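Local coordinates for protein 3'-5' exonuclease crn-4 (Caenorhabditis elegans, PDB 3CM6) that degrades RNA and DNA from the 3' end as a metal-dependent, homodimeric exonuclease and takes part in apoptotic DNA degradation, at residues B[22-27]-B[42-47]; B[15-20]-B[262-267]. All coordinates share one frame; numbering follows the deposited sequence.

Contact 1: residues B[22-27]-B[42-47]; sequences LILDFE and IQFAIV. With ER3 (erbium (III) ion), chain F.
F26 turns its ring edge onto one face of the F44 ring, CE1 of F26 sitting over the ring centre 3.5 Å above the plane; the planes meet at 57°, an edge-to-face pair. The backbone O of Q43 lies in the plane of the F26 ring at its edge, while L24 CD1 reaches the edge of the F44 ring, 3.7 Å from CE2. F62, edge-to-face, and F102 are further aromatic partners of F44. The F26 and F44 side chains lie alongside each other, pointing the same way. L24 CD1 also touches I46 CG1, and F44 and I46 carry this apolar layer onto helix 95-109. These strands, 20-28 and 41-50, run antiparallel within the RNase H-like sheet of the exonuclease fold, with D25 and A45 exchanging two backbone bonds. At E27 the pairing ends in a classic beta bulge: I42 N and Q43 N both donate to E27 O from the same face of its plane. On the opposite sheet face D25 and E27, which bind magnesium, lie beside the erbium ion of the crystal, though their modelled distances to it are doubtful; D194 of helix 191-207 is nearby. Q43 packs its CB 3.9 Å from E27 CB and donates through NE2 to N63.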
ATOM      1  N   LEU B  22       3.802 -14.940  27.873  1.00 29.59           N
ATOM      2  CA  LEU B  22       3.181 -15.022  26.556  1.00 29.39           C
ATOM      3  C   LEU B  22       4.162 -14.547  25.503  1.00 29.18           C
ATOM      4  O   LEU B  22       4.549 -13.385  25.488  1.00 29.30           O
ATOM      5  CB  LEU B  22       1.887 -14.208  26.504  1.00 29.15           C
ATOM      6  CG  LEU B  22       0.726 -14.647  27.415  1.00 29.52           C
ATOM      7  CD1 LEU B  22      -0.508 -13.715  27.256  1.00 27.71           C
ATOM      8  CD2 LEU B  22       0.342 -16.099  27.179  1.00 28.50           C
ATOM      9  N   ILE B  23       4.594 -15.463  24.647  1.00 29.02           N
ATOM     10  CA  ILE B  23       5.529 -15.108  23.603  1.00 28.97           C
ATOM     11  C   ILE B  23       4.694 -14.441  22.519  1.00 29.94           C
ATOM     12  O   ILE B  23       3.693 -15.005  22.048  1.00 29.90           O
ATOM     13  CB  ILE B  23       6.313 -16.335  23.057  1.00 28.27           C
ATOM     14  CG1 ILE B  23       7.387 -16.816  24.046  1.00 27.67           C
ATOM     15  CG2 ILE B  23       7.005 -15.971  21.777  1.00 27.76           C
ATOM     16  CD1 ILE B  23       6.839 -17.551  25.297  1.00 27.28           C
ATOM     17  N   LEU B  24       5.096 -13.234  22.147  1.00 30.32           N
ATOM     18  CA  LEU B  24       4.319 -12.426  21.238  1.00 31.00           C
ATOM     19  C   LEU B  24       5.116 -12.078  20.000  1.00 31.45           C
ATOM     20  O   LEU B  24       6.342 -11.878  20.049  1.00 31.61           O
ATOM     21  CB  LEU B  24       3.844 -11.147  21.914  1.00 31.18           C
ATOM     22  CG  LEU B  24       3.095 -10.166  21.005  1.00 32.39           C
ATOM     23  CD1 LEU B  24       1.592 -10.327  21.170  1.00 34.15           C
ATOM     24  CD2 LEU B  24       3.497  -8.759  21.338  1.00 33.14           C
ATOM     25  N   ASP B  25       4.400 -12.009  18.886  1.00 31.25           N
ATOM     26  CA  ASP B  25       4.993 -11.579  17.653  1.00 31.20           C
ATOM     27  C   ASP B  25       3.979 -10.987  16.679  1.00 30.62           C
ATOM     28  O   ASP B  25       2.879 -11.521  16.505  1.00 30.10           O
ATOM     29  CB  ASP B  25       5.712 -12.732  17.000  1.00 31.87           C
ATOM     30  CG  ASP B  25       6.600 -12.274  15.902  1.00 33.64           C
ATOM     31  OD1 ASP B  25       7.448 -11.393  16.160  1.00 37.53           O
ATOM     32  OD2 ASP B  25       6.437 -12.768  14.781  1.00 36.65           O
ATOM     33  N   PHE B  26       4.369  -9.869  16.073  1.00 29.80           N
ATOM     34  CA  PHE B  26       3.567  -9.184  15.079  1.00 29.58           C
ATOM     35  C   PHE B  26       4.275  -9.222  13.728  1.00 30.00           C
ATOM     36  O   PHE B  26       5.508  -9.135  13.650  1.00 30.54           O
ATOM     37  CB  PHE B  26       3.376  -7.715  15.450  1.00 28.90           C
ATOM     38  CG  PHE B  26       2.455  -7.459  16.624  1.00 27.95           C
ATOM     39  CD1 PHE B  26       1.140  -7.906  16.622  1.00 25.80           C
ATOM     40  CD2 PHE B  26       2.902  -6.695  17.712  1.00 26.46           C
ATOM     41  CE1 PHE B  26       0.303  -7.626  17.700  1.00 26.34           C
ATOM     42  CE2 PHE B  26       2.075  -6.420  18.793  1.00 25.53           C
ATOM     43  CZ  PHE B  26       0.779  -6.874  18.794  1.00 26.34           C
ATOM     44  N   GLU B  27       3.504  -9.350  12.663  1.00 30.02           N
ATOM     45  CA  GLU B  27       4.036  -9.032  11.348  1.00 30.81           C
ATOM     46  C   GLU B  27       3.284  -7.820  10.823  1.00 30.53           C
ATOM     47  O   GLU B  27       2.095  -7.624  11.154  1.00 30.00           O
ATOM     48  CB  GLU B  27       3.929 -10.225  10.385  1.00 31.50           C
ATOM     49  CG  GLU B  27       4.747 -11.481  10.786  1.00 33.45           C
ATOM     50  CD  GLU B  27       6.224 -11.216  11.111  1.00 39.08           C
ATOM     51  OE1 GLU B  27       6.810 -10.191  10.656  1.00 40.55           O
ATOM     52  OE2 GLU B  27       6.816 -12.066  11.836  1.00 42.78           O
ATOM     53  N   ILE B  42      -0.361  -7.136  10.339  1.00 26.96           N
ATOM     54  CA  ILE B  42      -1.038  -8.087   9.469  1.00 26.92           C
ATOM     55  C   ILE B  42      -1.052  -9.522  10.022  1.00 27.71           C
ATOM     56  O   ILE B  42      -1.712 -10.408   9.460  1.00 26.69           O
ATOM     57  CB  ILE B  42      -0.498  -8.059   8.031  1.00 27.13           C
ATOM     58  CG1 ILE B  42       1.008  -8.317   7.976  1.00 26.20           C
ATOM     59  CG2 ILE B  42      -0.881  -6.750   7.351  1.00 26.93           C
ATOM     60  CD1 ILE B  42       1.551  -8.339   6.548  1.00 26.09           C
ATOM     61  N   GLN B  43      -0.313  -9.733  11.120  1.00 28.24           N
ATOM     62  CA  GLN B  43      -0.345 -10.982  11.841  1.00 28.74           C
ATOM     63  C   GLN B  43      -0.084 -10.830  13.349  1.00 29.69           C
ATOM     64  O   GLN B  43       0.891 -10.193  13.791  1.00 30.06           O
ATOM     65  CB  GLN B  43       0.581 -12.027  11.222  1.00 28.55           C
ATOM     66  CG  GLN B  43       0.001 -13.422  11.408  1.00 29.27           C
ATOM     67  CD  GLN B  43       0.924 -14.556  10.997  1.00 31.72           C
ATOM     68  OE1 GLN B  43       1.967 -14.355  10.346  1.00 31.09           O
ATOM     69  NE2 GLN B  43       0.535 -15.779  11.382  1.00 31.67           N
ATOM     70  N   PHE B  44      -0.963 -11.463  14.115  1.00 29.42           N
ATOM     71  CA  PHE B  44      -0.994 -11.383  15.539  1.00 29.41           C
ATOM     72  C   PHE B  44      -0.819 -12.819  16.037  1.00 29.67           C
ATOM     73  O   PHE B  44      -1.735 -13.636  15.889  1.00 30.00           O
ATOM     74  CB  PHE B  44      -2.380 -10.885  15.908  1.00 29.68           C
ATOM     75  CG  PHE B  44      -2.474 -10.219  17.238  1.00 30.05           C
ATOM     76  CD1 PHE B  44      -3.443  -9.247  17.447  1.00 30.45           C
ATOM     77  CD2 PHE B  44      -1.604 -10.546  18.277  1.00 30.85           C
ATOM     78  CE1 PHE B  44      -3.552  -8.606  18.668  1.00 31.99           C
ATOM     79  CE2 PHE B  44      -1.707  -9.919  19.508  1.00 32.39           C
ATOM     80  CZ  PHE B  44      -2.677  -8.950  19.710  1.00 31.92           C
ATOM     81  N   ALA B  45       0.340 -13.134  16.621  1.00 29.59           N
ATOM     82  CA  ALA B  45       0.635 -14.503  17.088  1.00 29.45           C
ATOM     83  C   ALA B  45       1.154 -14.567  18.526  1.00 29.79           C
ATOM     84  O   ALA B  45       2.067 -13.820  18.910  1.00 29.42           O
ATOM     85  CB  ALA B  45       1.619 -15.169  16.166  1.00 29.32           C
ATOM     86  N   ILE B  46       0.569 -15.462  19.316  1.00 30.31           N
ATOM     87  CA  ILE B  46       0.977 -15.652  20.719  1.00 30.45           C
ATOM     88  C   ILE B  46       0.985 -17.130  21.058  1.00 30.93           C
ATOM     89  O   ILE B  46       0.102 -17.863  20.622  1.00 30.65           O
ATOM     90  CB  ILE B  46       0.031 -14.957  21.717  1.00 30.27           C
ATOM     91  CG1 ILE B  46      -0.170 -13.490  21.364  1.00 29.73           C
ATOM     92  CG2 ILE B  46       0.570 -15.075  23.143  1.00 30.05           C
ATOM     93  CD1 ILE B  46      -1.262 -12.840  22.156  1.00 30.10           C
ATOM     94  N   VAL B  47       2.001 -17.551  21.814  1.00 31.73           N
ATOM     95  CA  VAL B  47       2.099 -18.895  22.387  1.00 32.50           C
ATOM     96  C   VAL B  47       2.424 -18.755  23.869  1.00 32.95           C
ATOM     97  O   VAL B  47       3.273 -17.939  24.258  1.00 33.26           O
ATOM     98  CB  VAL B  47       3.200 -19.752  21.721  1.00 32.21           C
ATOM     99  CG1 VAL B  47       3.041 -21.212  22.087  1.00 32.94           C
ATOM    100  CG2 VAL B  47       3.085 -19.663  20.258  1.00 34.26           C
TER
HETATM  101 ER   ER3 F 300       8.840 -11.433  13.675  1.00 88.54          ER

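Contact 2: residues B[15-20]-B[262-267]; sequences HCPFDT and FRLEMY
F262 O accepts R263 NH1 at 3.0 Å, a bond within the 262-267 segment, while the F262 ring reaches across to F18 and P17. The donor stands well above the carbonyl plane of F262, yet the oxygen lies nearly in the plane of the guanidinium, whose NH1 also bonds to G260 O. Across the contact F18 CZ comes 3.7 Å from F262 CE2. The two rings meet rim to rim, their planes 37° apart and neither over the face of the other. F262 points its CB toward the 15-20 segment, and with CG anti to N (chi1 177°) the ring edge meets P17 CG. L264 supplies the second apolar arm: its CD2 makes an off-centre CH-pi contact, 4.2 Å from the centroid of the F18 ring, and also packs 4.0 Å from P17 CB. The contact thus joins the loop leading into strand 20-28 to the loop following strand 253-256, with T213 touching both P17 and F262. With no polar bond between the two segments, the fit and burial of P17, F18, F262 and L264 probably hold them together, without the directional restraint of hydrogen bonds.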
ATOM      1  N   HIS B  15      13.236 -17.825  39.189  1.00 43.17           N
ATOM      2  CA  HIS B  15      13.664 -16.454  39.074  1.00 40.40           C
ATOM      3  C   HIS B  15      12.573 -15.619  38.457  1.00 38.54           C
ATOM      4  O   HIS B  15      12.503 -14.404  38.665  1.00 38.22           O
ATOM      5  CB  HIS B  15      14.877 -16.406  38.168  1.00 40.79           C
ATOM      6  CG  HIS B  15      16.058 -17.128  38.724  1.00 41.37           C
ATOM      7  ND1 HIS B  15      16.682 -16.739  39.892  1.00 41.84           N
ATOM      8  CD2 HIS B  15      16.723 -18.217  38.282  1.00 41.35           C
ATOM      9  CE1 HIS B  15      17.679 -17.565  40.147  1.00 42.24           C
ATOM     10  NE2 HIS B  15      17.726 -18.470  39.184  1.00 42.11           N
ATOM     11  N   CYS B  16      11.721 -16.287  37.696  1.00 35.72           N
ATOM     12  CA  CYS B  16      10.697 -15.606  36.954  1.00 34.48           C
ATOM     13  C   CYS B  16       9.480 -15.452  37.827  1.00 33.49           C
ATOM     14  O   CYS B  16       8.870 -16.445  38.195  1.00 33.68           O
ATOM     15  CB  CYS B  16      10.341 -16.368  35.680  1.00 33.94           C
ATOM     16  SG  CYS B  16       9.089 -15.506  34.767  1.00 33.23           S
ATOM     17  N   PRO B  17       9.100 -14.206  38.124  1.00 32.78           N
ATOM     18  CA  PRO B  17       8.021 -13.960  39.087  1.00 32.17           C
ATOM     19  C   PRO B  17       6.616 -14.149  38.489  1.00 31.99           C
ATOM     20  O   PRO B  17       5.635 -14.066  39.211  1.00 32.05           O
ATOM     21  CB  PRO B  17       8.244 -12.500  39.491  1.00 31.90           C
ATOM     22  CG  PRO B  17       8.924 -11.866  38.263  1.00 31.76           C
ATOM     23  CD  PRO B  17       9.647 -12.962  37.536  1.00 32.34           C
ATOM     24  N   PHE B  18       6.521 -14.396  37.186  1.00 31.93           N
ATOM     25  CA  PHE B  18       5.209 -14.572  36.532  1.00 31.84           C
ATOM     26  C   PHE B  18       4.856 -16.042  36.470  1.00 32.15           C
ATOM     27  O   PHE B  18       5.733 -16.868  36.381  1.00 32.51           O
ATOM     28  CB  PHE B  18       5.201 -13.981  35.109  1.00 31.21           C
ATOM     29  CG  PHE B  18       5.549 -12.534  35.058  1.00 28.88           C
ATOM     30  CD1 PHE B  18       4.582 -11.566  35.323  1.00 28.16           C
ATOM     31  CD2 PHE B  18       6.841 -12.133  34.764  1.00 28.09           C
ATOM     32  CE1 PHE B  18       4.898 -10.213  35.297  1.00 27.99           C
ATOM     33  CE2 PHE B  18       7.182 -10.773  34.738  1.00 27.66           C
ATOM     34  CZ  PHE B  18       6.207  -9.816  35.007  1.00 28.42           C
ATOM     35  N   ASP B  19       3.574 -16.365  36.528  1.00 33.02           N
ATOM     36  CA  ASP B  19       3.132 -17.751  36.376  1.00 33.90           C
ATOM     37  C   ASP B  19       3.065 -18.159  34.916  1.00 33.24           C
ATOM     38  O   ASP B  19       3.243 -19.328  34.582  1.00 33.46           O
ATOM     39  CB  ASP B  19       1.763 -17.963  37.023  1.00 34.47           C
ATOM     40  CG  ASP B  19       1.780 -17.690  38.523  1.00 38.67           C
ATOM     41  OD1 ASP B  19       2.757 -18.149  39.214  1.00 40.92           O
ATOM     42  OD2 ASP B  19       0.819 -17.000  38.997  1.00 41.31           O
ATOM     43  N   THR B  20       2.782 -17.203  34.042  1.00 32.46           N
ATOM     44  CA  THR B  20       2.717 -17.520  32.636  1.00 32.09           C
ATOM     45  C   THR B  20       3.304 -16.400  31.777  1.00 31.55           C
ATOM     46  O   THR B  20       3.008 -15.232  32.007  1.00 31.85           O
ATOM     47  CB  THR B  20       1.298 -18.030  32.201  1.00 31.56           C
ATOM     48  OG1 THR B  20       0.998 -17.586  30.875  1.00 33.70           O
ATOM     49  CG2 THR B  20       0.235 -17.557  33.124  1.00 32.15           C
ATOM     50  N   PHE B 262      12.863  -4.872  39.656  1.00 36.35           N
ATOM     51  CA  PHE B 262      11.499  -5.050  39.168  1.00 35.55           C
ATOM     52  C   PHE B 262      10.593  -5.594  40.250  1.00 35.49           C
ATOM     53  O   PHE B 262      11.005  -6.426  41.032  1.00 35.61           O
ATOM     54  CB  PHE B 262      11.401  -5.947  37.920  1.00 34.80           C
ATOM     55  CG  PHE B 262       9.980  -6.169  37.479  1.00 34.18           C
ATOM     56  CD1 PHE B 262       9.246  -5.121  36.906  1.00 33.16           C
ATOM     57  CD2 PHE B 262       9.339  -7.389  37.714  1.00 32.18           C
ATOM     58  CE1 PHE B 262       7.903  -5.301  36.538  1.00 32.62           C
ATOM     59  CE2 PHE B 262       7.999  -7.579  37.351  1.00 30.96           C
ATOM     60  CZ  PHE B 262       7.284  -6.547  36.757  1.00 31.94           C
ATOM     61  N   ARG B 263       9.349  -5.128  40.270  1.00 35.94           N
ATOM     62  CA  ARG B 263       8.331  -5.637  41.191  1.00 35.72           C
ATOM     63  C   ARG B 263       7.027  -5.773  40.437  1.00 35.57           C
ATOM     64  O   ARG B 263       6.695  -4.922  39.622  1.00 35.37           O
ATOM     65  CB  ARG B 263       8.118  -4.661  42.356  1.00 35.92           C
ATOM     66  CG  ARG B 263       9.318  -4.429  43.254  1.00 36.93           C
ATOM     67  CD  ARG B 263       9.725  -5.700  44.039  1.00 40.58           C
ATOM     68  NE  ARG B 263      10.784  -5.387  44.996  1.00 42.40           N
ATOM     69  CZ  ARG B 263      12.075  -5.250  44.689  1.00 42.76           C
ATOM     70  NH1 ARG B 263      12.498  -5.421  43.438  1.00 41.36           N
ATOM     71  NH2 ARG B 263      12.947  -4.937  45.640  1.00 42.49           N
ATOM     72  N   LEU B 264       6.286  -6.838  40.724  1.00 35.60           N
ATOM     73  CA  LEU B 264       4.999  -7.087  40.103  1.00 35.65           C
ATOM     74  C   LEU B 264       4.028  -5.937  40.300  1.00 36.22           C
ATOM     75  O   LEU B 264       3.206  -5.670  39.435  1.00 36.53           O
ATOM     76  CB  LEU B 264       4.375  -8.354  40.678  1.00 35.48           C
ATOM     77  CG  LEU B 264       5.122  -9.669  40.514  1.00 35.63           C
ATOM     78  CD1 LEU B 264       4.488 -10.714  41.424  1.00 35.56           C
ATOM     79  CD2 LEU B 264       5.070 -10.116  39.052  1.00 36.03           C
ATOM     80  N   GLU B 265       4.116  -5.259  41.444  1.00 36.72           N
ATOM     81  CA  GLU B 265       3.192  -4.174  41.769  1.00 36.85           C
ATOM     82  C   GLU B 265       3.387  -2.919  40.908  1.00 36.20           C
ATOM     83  O   GLU B 265       2.548  -2.011  40.941  1.00 36.61           O
ATOM     84  CB  GLU B 265       3.200  -3.841  43.273  1.00 37.05           C
ATOM     85  CG  GLU B 265       4.532  -4.049  43.993  1.00 40.93           C
ATOM     86  CD  GLU B 265       4.823  -5.530  44.307  1.00 44.72           C
ATOM     87  OE1 GLU B 265       3.886  -6.291  44.676  1.00 44.74           O
ATOM     88  OE2 GLU B 265       6.002  -5.925  44.190  1.00 46.44           O
ATOM     89  N   MET B 266       4.475  -2.876  40.131  1.00 35.24           N
ATOM     90  CA  MET B 266       4.722  -1.777  39.179  1.00 33.83           C
ATOM     91  C   MET B 266       3.754  -1.847  38.006  1.00 33.49           C
ATOM     92  O   MET B 266       3.578  -0.875  37.276  1.00 34.05           O
ATOM     93  CB  MET B 266       6.160  -1.811  38.637  1.00 33.60           C
ATOM     94  CG  MET B 266       7.235  -1.517  39.669  1.00 32.72           C
ATOM     95  SD  MET B 266       8.932  -1.882  39.110  1.00 33.27           S
ATOM     96  CE  MET B 266       9.851  -1.003  40.385  1.00 31.92           C
ATOM     97  N   TYR B 267       3.130  -2.999  37.815  1.00 32.51           N
ATOM     98  CA  TYR B 267       2.182  -3.144  36.746  1.00 32.15           C
ATOM     99  C   TYR B 267       1.198  -1.990  36.774  1.00 32.50           C
ATOM    100  O   TYR B 267       0.692  -1.618  37.827  1.00 33.25           O
ATOM    101  CB  TYR B 267       1.437  -4.462  36.873  1.00 31.38           C
ATOM    102  CG  TYR B 267       0.440  -4.692  35.757  1.00 31.12           C
ATOM    103  CD1 TYR B 267       0.841  -5.292  34.562  1.00 29.69           C
ATOM    104  CD2 TYR B 267      -0.910  -4.322  35.894  1.00 29.38           C
ATOM    105  CE1 TYR B 267      -0.052  -5.522  33.528  1.00 29.04           C
ATOM    106  CE2 TYR B 267      -1.821  -4.552  34.843  1.00 29.54           C
ATOM    107  CZ  TYR B 267      -1.367  -5.146  33.663  1.00 29.38           C
ATOM    108  OH  TYR B 267      -2.215  -5.400  32.620  1.00 30.45           O
TER

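Contact 1 is nested within the loop closed by contact 2: residues 15-20 of contact 2 run directly into strand 20-28, whose residues 22-27 form one side of contact 1. Their centres are nonetheless about 21 Å apart, and beyond this chain connection they do not touch. The centre of contact 1 lies about 9 Å from the centre of the chain and that of contact 2 about 19 Å, so loop 15-20 and strand 20-28 run from the periphery to the metal site. Contact 1 pairs segments only 15 residues apart in sequence and brings two metal ligands to the active site, where the side chain of E27 is about 3 Å from that of D194. Contact 2 lies away from that site and joins segments 242 residues apart.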